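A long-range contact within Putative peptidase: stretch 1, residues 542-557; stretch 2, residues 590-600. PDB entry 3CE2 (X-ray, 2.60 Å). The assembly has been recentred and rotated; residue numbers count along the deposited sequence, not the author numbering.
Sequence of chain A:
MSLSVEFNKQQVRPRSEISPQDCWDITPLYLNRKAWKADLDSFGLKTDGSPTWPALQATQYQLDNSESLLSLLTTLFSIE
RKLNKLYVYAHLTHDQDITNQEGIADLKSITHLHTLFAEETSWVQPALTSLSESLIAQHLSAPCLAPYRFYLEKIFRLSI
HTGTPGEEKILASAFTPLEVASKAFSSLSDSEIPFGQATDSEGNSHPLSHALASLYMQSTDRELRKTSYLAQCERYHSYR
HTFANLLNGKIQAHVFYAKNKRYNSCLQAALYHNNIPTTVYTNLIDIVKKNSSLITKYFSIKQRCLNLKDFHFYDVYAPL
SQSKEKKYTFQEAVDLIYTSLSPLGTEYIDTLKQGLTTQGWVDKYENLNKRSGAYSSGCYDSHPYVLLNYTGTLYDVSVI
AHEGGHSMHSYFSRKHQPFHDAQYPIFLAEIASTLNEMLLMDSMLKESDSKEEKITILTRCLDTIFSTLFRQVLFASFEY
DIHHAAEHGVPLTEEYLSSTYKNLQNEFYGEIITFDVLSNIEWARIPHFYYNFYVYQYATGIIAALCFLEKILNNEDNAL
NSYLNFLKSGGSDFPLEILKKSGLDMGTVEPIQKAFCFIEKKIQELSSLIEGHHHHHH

Stretch 1, residues 542-557: IIAALCFLEKILNNED
Stretch 2, residues 590-600: EPIQKAFCFIE

How do the two backbones meet? Residues 542-553 and 590-600 are both helical, and their axes cross at 72°, approaching to 7.6 Å. The register is set by C547 CA and A595 CA, 4.9 Å apart, with E550 CA and F598 CA following at 6.2 Å. A595 suits so close a crossing: its methyl CB packs 4.0 Å from L546 CB and occupies little room. Together the stretches bury 695 Å².

Where does F598 go? Its chi1 is t and chi2 is 99°, placing the ring as a knob among L546, L549, E550 and L553. L546, m then t, lays CD2 over one ring face, 4.0 Å from the centroid of F598. L549, t then p, brings its CD2 within 3.7 Å of F598 CE1. At the ring edge lie L553 CD1, 4.2 Å from F598 CE1, and E550 OE1, 3.4 Å from F598 CD1. E550 (t, p, chi3 -13°) folds its carboxylate beside the ring.

What fills the other end? I543, m then t, points toward the second helix; its CD1 meets I592 CD1 at 3.8 Å, with I592 extended in t, t. C547 adopts t, so SG lies 3.7 Å from P591 CA and 3.8 Å from K594 CB, a compact thiol between the P591 backbone and the start of the K594 side chain.

How is the charged K594 accommodated? Its chi angles run m, m, t, t, carrying the aliphatic part past E550, where K594 CD is 4.0 Å from E550 CG, and past K551, where K594 CE is 4.3 Å from K551 CG. The amine then reaches E556: K594 NZ donates to E556 OE1 at 3.0 Å in a salt bridge. E556 follows the Schellman turn at N555 (phi/psi 50/49), whose E556 N to K551 O bond is 3.0 Å; its chi1 is m.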

ATOM      1  N   ILE A 542      -7.996  -1.644   5.237  1.00 33.67           N
ATOM      2  CA  ILE A 542      -9.384  -1.861   4.830  1.00 39.07           C
ATOM      3  C   ILE A 542     -10.372  -1.824   6.011  1.00 41.86           C
ATOM      4  O   ILE A 542     -11.487  -1.279   5.893  1.00 39.55           O
ATOM      5  CB  ILE A 542      -9.586  -3.109   3.923  1.00 43.66           C
ATOM      6  CG1 ILE A 542     -11.029  -3.149   3.427  1.00 46.31           C
ATOM      7  CG2 ILE A 542      -9.262  -4.392   4.647  1.00 40.94           C
ATOM      8  CD1 ILE A 542     -11.149  -3.519   1.958  1.00 46.78           C
ATOM      9  N   ILE A 543      -9.954  -2.352   7.158  1.00 35.99           N
ATOM     10  CA  ILE A 543     -10.786  -2.257   8.347  1.00 37.69           C
ATOM     11  C   ILE A 543     -11.070  -0.785   8.664  1.00 41.44           C
ATOM     12  O   ILE A 543     -12.218  -0.380   8.850  1.00 42.69           O
ATOM     13  CB  ILE A 543     -10.156  -3.012   9.526  1.00 39.32           C
ATOM     14  CG1 ILE A 543     -10.359  -4.507   9.319  1.00 38.57           C
ATOM     15  CG2 ILE A 543     -10.772  -2.606  10.839  1.00 34.19           C
ATOM     16  CD1 ILE A 543      -9.412  -5.355  10.130  1.00 43.00           C
ATOM     17  N   ALA A 544     -10.038   0.043   8.670  1.00 43.77           N
ATOM     18  CA  ALA A 544     -10.251   1.457   8.987  1.00 41.30           C
ATOM     19  C   ALA A 544     -11.164   2.133   7.968  1.00 41.88           C
ATOM     20  O   ALA A 544     -12.029   2.927   8.346  1.00 45.60           O
ATOM     21  CB  ALA A 544      -8.947   2.179   9.067  1.00 34.64           C
ATOM     22  N   ALA A 545     -10.958   1.831   6.682  1.00 39.83           N
ATOM     23  CA  ALA A 545     -11.736   2.460   5.608  1.00 37.26           C
ATOM     24  C   ALA A 545     -13.204   2.086   5.760  1.00 43.58           C
ATOM     25  O   ALA A 545     -14.086   2.944   5.663  1.00 44.70           O
ATOM     26  CB  ALA A 545     -11.227   2.017   4.255  1.00 37.56           C
ATOM     27  N   LEU A 546     -13.451   0.797   6.016  1.00 38.93           N
ATOM     28  CA  LEU A 546     -14.798   0.296   6.165  1.00 39.97           C
ATOM     29  C   LEU A 546     -15.487   0.847   7.415  1.00 39.66           C
ATOM     30  O   LEU A 546     -16.678   1.150   7.393  1.00 40.00           O
ATOM     31  CB  LEU A 546     -14.785  -1.224   6.187  1.00 38.77           C
ATOM     32  CG  LEU A 546     -14.453  -1.863   4.847  1.00 35.19           C
ATOM     33  CD1 LEU A 546     -14.598  -3.328   5.001  1.00 34.08           C
ATOM     34  CD2 LEU A 546     -15.373  -1.363   3.758  1.00 35.51           C
ATOM     35  N   CYS A 547     -14.726   0.987   8.490  1.00 42.00           N
ATOM     36  CA  CYS A 547     -15.218   1.601   9.716  1.00 40.98           C
ATOM     37  C   CYS A 547     -15.644   3.036   9.496  1.00 40.24           C
ATOM     38  O   CYS A 547     -16.793   3.392   9.726  1.00 49.23           O
ATOM     39  CB  CYS A 547     -14.140   1.556  10.789  1.00 47.86           C
ATOM     40  SG  CYS A 547     -14.620   2.295  12.369  1.00 55.21           S
ATOM     41  N   PHE A 548     -14.718   3.870   9.048  1.00 46.80           N
ATOM     42  CA  PHE A 548     -15.031   5.258   8.697  1.00 40.58           C
ATOM     43  C   PHE A 548     -16.242   5.346   7.806  1.00 36.65           C
ATOM     44  O   PHE A 548     -17.155   6.136   8.038  1.00 38.01           O
ATOM     45  CB  PHE A 548     -13.862   5.858   7.958  1.00 42.31           C
ATOM     46  CG  PHE A 548     -12.846   6.475   8.847  1.00 44.20           C
ATOM     47  CD1 PHE A 548     -13.230   7.371   9.831  1.00 50.10           C
ATOM     48  CD2 PHE A 548     -11.511   6.205   8.677  1.00 43.41           C
ATOM     49  CE1 PHE A 548     -12.292   7.962  10.642  1.00 47.37           C
ATOM     50  CE2 PHE A 548     -10.567   6.793   9.474  1.00 41.93           C
ATOM     51  CZ  PHE A 548     -10.951   7.660  10.461  1.00 46.53           C
ATOM     52  N   LEU A 549     -16.261   4.509   6.787  1.00 36.48           N
ATOM     53  CA  LEU A 549     -17.360   4.535   5.817  1.00 43.43           C
ATOM     54  C   LEU A 549     -18.721   4.176   6.431  1.00 44.50           C
ATOM     55  O   LEU A 549     -19.729   4.851   6.185  1.00 51.92           O
ATOM     56  CB  LEU A 549     -17.035   3.627   4.619  1.00 36.61           C
ATOM     57  CG  LEU A 549     -18.123   3.592   3.562  1.00 38.28           C
ATOM     58  CD1 LEU A 549     -18.453   4.998   3.068  1.00 41.02           C
ATOM     59  CD2 LEU A 549     -17.726   2.673   2.418  1.00 40.22           C
ATOM     60  N   GLU A 550     -18.749   3.116   7.234  1.00 47.83           N
ATOM     61  CA  GLU A 550     -19.990   2.665   7.860  1.00 48.28           C
ATOM     62  C   GLU A 550     -20.589   3.765   8.749  1.00 49.32           C
ATOM     63  O   GLU A 550     -21.780   4.055   8.665  1.00 52.28           O
ATOM     64  CB  GLU A 550     -19.733   1.395   8.663  1.00 54.33           C
ATOM     65  CG  GLU A 550     -20.956   0.829   9.397  1.00 63.43           C
ATOM     66  CD  GLU A 550     -21.899   0.048   8.491  1.00 66.02           C
ATOM     67  OE1 GLU A 550     -21.761   0.124   7.243  1.00 68.33           O
ATOM     68  OE2 GLU A 550     -22.778  -0.651   9.037  1.00 66.72           O
ATOM     69  N   LYS A 551     -19.757   4.391   9.575  1.00 45.03           N
ATOM     70  CA  LYS A 551     -20.198   5.505  10.390  1.00 43.72           C
ATOM     71  C   LYS A 551     -20.774   6.619   9.525  1.00 48.80           C
ATOM     72  O   LYS A 551     -21.784   7.226   9.878  1.00 47.44           O
ATOM     73  CB  LYS A 551     -19.049   6.047  11.235  1.00 43.79           C
ATOM     74  CG  LYS A 551     -18.550   5.086  12.298  1.00 45.79           C
ATOM     75  CD  LYS A 551     -17.384   5.667  13.131  1.00 47.72           C
ATOM     76  CE  LYS A 551     -17.233   4.847  14.415  1.00 52.88           C
ATOM     77  NZ  LYS A 551     -15.835   4.747  14.918  1.00 58.36           N
ATOM     78  N   ILE A 552     -20.145   6.882   8.383  1.00 47.30           N
ATOM     79  CA  ILE A 552     -20.590   7.976   7.546  1.00 41.55           C
ATOM     80  C   ILE A 552     -21.921   7.629   6.902  1.00 43.79           C
ATOM     81  O   ILE A 552     -22.808   8.470   6.823  1.00 43.41           O
ATOM     82  CB  ILE A 552     -19.542   8.347   6.472  1.00 40.45           C
ATOM     83  CG1 ILE A 552     -18.407   9.143   7.102  1.00 39.54           C
ATOM     84  CG2 ILE A 552     -20.182   9.153   5.319  1.00 35.62           C
ATOM     85  CD1 ILE A 552     -17.099   9.010   6.353  1.00 38.80           C
ATOM     86  N   LEU A 553     -22.079   6.396   6.429  1.00 47.21           N
ATOM     87  CA  LEU A 553     -23.362   6.040   5.793  1.00 51.86           C
ATOM     88  C   LEU A 553     -24.545   5.953   6.780  1.00 54.09           C
ATOM     89  O   LEU A 553     -25.692   5.908   6.377  1.00 48.96           O
ATOM     90  CB  LEU A 553     -23.248   4.758   4.973  1.00 46.14           C
ATOM     91  CG  LEU A 553     -22.257   4.813   3.813  1.00 50.98           C
ATOM     92  CD1 LEU A 553     -21.854   3.391   3.329  1.00 46.00           C
ATOM     93  CD2 LEU A 553     -22.810   5.675   2.672  1.00 46.98           C
ATOM     94  N   ASN A 554     -24.252   5.943   8.073  1.00 60.54           N
ATOM     95  CA  ASN A 554     -25.289   5.887   9.097  1.00 60.24           C
ATOM     96  C   ASN A 554     -25.437   7.171   9.911  1.00 63.94           C
ATOM     97  O   ASN A 554     -26.227   7.221  10.859  1.00 61.97           O
ATOM     98  CB  ASN A 554     -24.996   4.724  10.028  1.00 56.71           C
ATOM     99  CG  ASN A 554     -25.272   3.403   9.379  1.00 60.03           C
ATOM    100  OD1 ASN A 554     -26.291   3.234   8.702  1.00 61.65           O
ATOM    101  ND2 ASN A 554     -24.367   2.453   9.568  1.00 58.57           N
ATOM    102  N   ASN A 555     -24.671   8.192   9.524  1.00 64.53           N
ATOM    103  CA  ASN A 555     -24.598   9.480  10.218  1.00 66.72           C
ATOM    104  C   ASN A 555     -24.356   9.335  11.698  1.00 67.88           C
ATOM    105  O   ASN A 555     -25.051   9.944  12.499  1.00 72.14           O
ATOM    106  CB  ASN A 555     -25.856  10.305   9.972  1.00 66.18           C
ATOM    107  CG  ASN A 555     -26.499   9.964   8.658  1.00 70.74           C
ATOM    108  OD1 ASN A 555     -27.213   8.966   8.552  1.00 74.75           O
ATOM    109  ND2 ASN A 555     -26.230  10.767   7.632  1.00 69.58           N
ATOM    110  N   GLU A 556     -23.372   8.531  12.060  1.00 68.38           N
ATOM    111  CA  GLU A 556     -23.091   8.290  13.459  1.00 75.60           C
ATOM    112  C   GLU A 556     -22.292   9.437  14.002  1.00 81.84           C
ATOM    113  O   GLU A 556     -21.249   9.770  13.452  1.00 87.14           O
ATOM    114  CB  GLU A 556     -22.337   6.993  13.620  1.00 78.48           C
ATOM    115  CG  GLU A 556     -22.925   5.917  12.747  1.00 84.31           C
ATOM    116  CD  GLU A 556     -23.126   4.627  13.486  1.00 84.81           C
ATOM    117  OE1 GLU A 556     -22.265   4.313  14.344  1.00 85.70           O
ATOM    118  OE2 GLU A 556     -24.143   3.942  13.208  1.00 83.99           O
ATOM    119  N   ASP A 557     -22.796  10.042  15.078  1.00 88.46           N
ATOM    120  CA  ASP A 557     -22.258  11.300  15.609  1.00 87.19           C
ATOM    121  C   ASP A 557     -21.752  12.200  14.468  1.00 82.09           C
ATOM    122  O   ASP A 557     -22.473  12.413  13.485  1.00 81.12           O
ATOM    123  CB  ASP A 557     -21.171  11.036  16.676  1.00 93.69           C
ATOM    124  CG  ASP A 557     -19.980  10.228  16.137  1.00 91.82           C
ATOM    125  OD1 ASP A 557     -19.891   9.015  16.467  1.00 86.33           O
ATOM    126  OD2 ASP A 557     -19.149  10.817  15.392  1.00 86.99           O
ATOM    127  N   GLU A 590     -13.788  -2.071  18.426  1.00 48.50           N
ATOM    128  CA  GLU A 590     -14.850  -1.331  17.742  1.00 54.56           C
ATOM    129  C   GLU A 590     -14.639  -1.182  16.224  1.00 54.70           C
ATOM    130  O   GLU A 590     -15.532  -1.497  15.432  1.00 56.07           O
ATOM    131  CB  GLU A 590     -15.074   0.032  18.401  1.00 60.77           C
ATOM    132  CG  GLU A 590     -15.582  -0.050  19.856  1.00 74.72           C
ATOM    133  CD  GLU A 590     -14.856   0.915  20.814  1.00 80.25           C
ATOM    134  OE1 GLU A 590     -14.787   2.131  20.533  1.00 79.81           O
ATOM    135  OE2 GLU A 590     -14.350   0.457  21.862  1.00 85.51           O
ATOM    136  N   PRO A 591     -13.463  -0.697  15.805  1.00 50.10           N
ATOM    137  CA  PRO A 591     -13.335  -0.489  14.378  1.00 50.51           C
ATOM    138  C   PRO A 591     -13.558  -1.790  13.601  1.00 50.75           C
ATOM    139  O   PRO A 591     -14.267  -1.794  12.592  1.00 47.57           O
ATOM    140  CB  PRO A 591     -11.892   0.003  14.228  1.00 49.05           C
ATOM    141  CG  PRO A 591     -11.584   0.607  15.551  1.00 49.51           C
ATOM    142  CD  PRO A 591     -12.238  -0.315  16.522  1.00 50.11           C
ATOM    143  N   ILE A 592     -12.985  -2.896  14.060  1.00 47.36           N
ATOM    144  CA  ILE A 592     -13.187  -4.127  13.309  1.00 48.31           C
ATOM    145  C   ILE A 592     -14.638  -4.619  13.322  1.00 47.61           C
ATOM    146  O   ILE A 592     -15.092  -5.253  12.372  1.00 50.02           O
ATOM    147  CB  ILE A 592     -12.226  -5.237  13.700  1.00 45.98           C
ATOM    148  CG1 ILE A 592     -12.215  -6.279  12.583  1.00 41.46           C
ATOM    149  CG2 ILE A 592     -12.614  -5.810  15.039  1.00 47.00           C
ATOM    150  CD1 ILE A 592     -11.196  -7.382  12.744  1.00 47.93           C
ATOM    151  N   GLN A 593     -15.380  -4.293  14.369  1.00 49.23           N
ATOM    152  CA  GLN A 593     -16.780  -4.681  14.416  1.00 48.85           C
ATOM    153  C   GLN A 593     -17.598  -3.859  13.446  1.00 44.94           C
ATOM    154  O   GLN A 593     -18.534  -4.372  12.813  1.00 42.12           O
ATOM    155  CB  GLN A 593     -17.326  -4.567  15.831  1.00 51.37           C
ATOM    156  CG  GLN A 593     -16.732  -5.614  16.737  1.00 55.93           C
ATOM    157  CD  GLN A 593     -17.483  -5.735  18.044  1.00 59.53           C
ATOM    158  OE1 GLN A 593     -17.767  -4.734  18.706  1.00 52.43           O
ATOM    159  NE2 GLN A 593     -17.811  -6.977  18.424  1.00 61.65           N
ATOM    160  N   LYS A 594     -17.227  -2.588  13.306  1.00 40.91           N
ATOM    161  CA  LYS A 594     -17.887  -1.722  12.328  1.00 39.52           C
ATOM    162  C   LYS A 594     -17.600  -2.215  10.902  1.00 44.16           C
ATOM    163  O   LYS A 594     -18.463  -2.167  10.016  1.00 48.80           O
ATOM    164  CB  LYS A 594     -17.432  -0.270  12.506  1.00 46.08           C
ATOM    165  CG  LYS A 594     -18.212   0.531  13.539  1.00 50.71           C
ATOM    166  CD  LYS A 594     -19.680   0.562  13.141  1.00 61.18           C
ATOM    167  CE  LYS A 594     -20.474   1.626  13.869  1.00 62.27           C
ATOM    168  NZ  LYS A 594     -21.915   1.492  13.492  1.00 62.71           N
ATOM    169  N   ALA A 595     -16.386  -2.700  10.680  1.00 42.50           N
ATOM    170  CA  ALA A 595     -16.036  -3.257   9.388  1.00 42.82           C
ATOM    171  C   ALA A 595     -16.905  -4.468   9.111  1.00 41.95           C
ATOM    172  O   ALA A 595     -17.553  -4.560   8.070  1.00 43.25           O
ATOM    173  CB  ALA A 595     -14.563  -3.644   9.368  1.00 43.57           C
ATOM    174  N   PHE A 596     -16.920  -5.401  10.055  1.00 40.57           N
ATOM    175  CA  PHE A 596     -17.712  -6.615   9.901  1.00 43.38           C
ATOM    176  C   PHE A 596     -19.197  -6.334   9.658  1.00 42.86           C
ATOM    177  O   PHE A 596     -19.859  -7.024   8.871  1.00 44.06           O
ATOM    178  CB  PHE A 596     -17.527  -7.518  11.111  1.00 45.46           C
ATOM    179  CG  PHE A 596     -16.193  -8.194  11.157  1.00 44.42           C
ATOM    180  CD1 PHE A 596     -15.511  -8.481   9.999  1.00 46.73           C
ATOM    181  CD2 PHE A 596     -15.648  -8.597  12.355  1.00 49.73           C
ATOM    182  CE1 PHE A 596     -14.293  -9.125  10.031  1.00 45.55           C
ATOM    183  CE2 PHE A 596     -14.428  -9.243  12.397  1.00 50.41           C
ATOM    184  CZ  PHE A 596     -13.749  -9.503  11.218  1.00 48.40           C
ATOM    185  N   CYS A 597     -19.713  -5.304  10.312  1.00 39.15           N
ATOM    186  CA  CYS A 597     -21.088  -4.879  10.063  1.00 47.18           C
ATOM    187  C   CYS A 597     -21.340  -4.575   8.604  1.00 45.11           C
ATOM    188  O   CYS A 597     -22.303  -5.045   8.006  1.00 47.46           O
ATOM    189  CB  CYS A 597     -21.431  -3.651  10.902  1.00 45.79           C
ATOM    190  SG  CYS A 597     -21.676  -4.074  12.637  1.00 55.15           S
ATOM    191  N   PHE A 598     -20.470  -3.759   8.041  1.00 44.78           N
ATOM    192  CA  PHE A 598     -20.551  -3.410   6.644  1.00 44.92           C
ATOM    193  C   PHE A 598     -20.558  -4.662   5.767  1.00 43.86           C
ATOM    194  O   PHE A 598     -21.341  -4.774   4.827  1.00 44.52           O
ATOM    195  CB  PHE A 598     -19.352  -2.534   6.287  1.00 45.04           C
ATOM    196  CG  PHE A 598     -19.374  -2.025   4.886  1.00 44.69           C
ATOM    197  CD1 PHE A 598     -19.811  -0.728   4.616  1.00 45.25           C
ATOM    198  CD2 PHE A 598     -18.956  -2.829   3.838  1.00 42.42           C
ATOM    199  CE1 PHE A 598     -19.829  -0.250   3.322  1.00 45.69           C
ATOM    200  CE2 PHE A 598     -18.979  -2.357   2.532  1.00 46.34           C
ATOM    201  CZ  PHE A 598     -19.420  -1.069   2.270  1.00 45.45           C
ATOM    202  N   ILE A 599     -19.683  -5.607   6.078  1.00 38.42           N
ATOM    203  CA  ILE A 599     -19.554  -6.786   5.252  1.00 39.66           C
ATOM    204  C   ILE A 599     -20.815  -7.633   5.369  1.00 46.02           C
ATOM    205  O   ILE A 599     -21.378  -8.068   4.360  1.00 49.77           O
ATOM    206  CB  ILE A 599     -18.296  -7.560   5.644  1.00 40.79           C
ATOM    207  CG1 ILE A 599     -17.069  -6.701   5.345  1.00 36.89           C
ATOM    208  CG2 ILE A 599     -18.194  -8.858   4.908  1.00 38.54           C
ATOM    209  CD1 ILE A 599     -15.885  -7.077   6.148  1.00 34.39           C
ATOM    210  N   GLU A 600     -21.281  -7.825   6.601  1.00 45.25           N
ATOM    211  CA  GLU A 600     -22.479  -8.602   6.855  1.00 42.88           C
ATOM    212  C   GLU A 600     -23.643  -8.056   6.073  1.00 46.36           C
ATOM    213  O   GLU A 600     -24.420  -8.809   5.473  1.00 48.41           O
ATOM    214  CB  GLU A 600     -22.811  -8.548   8.332  1.00 56.04           C
ATOM    215  CG  GLU A 600     -24.022  -9.346   8.734  1.00 66.16           C
ATOM    216  CD  GLU A 600     -23.735 -10.825   8.817  1.00 73.38           C
ATOM    217  OE1 GLU A 600     -22.808 -11.209   9.570  1.00 73.89           O
ATOM    218  OE2 GLU A 600     -24.445 -11.600   8.132  1.00 79.32           O
TER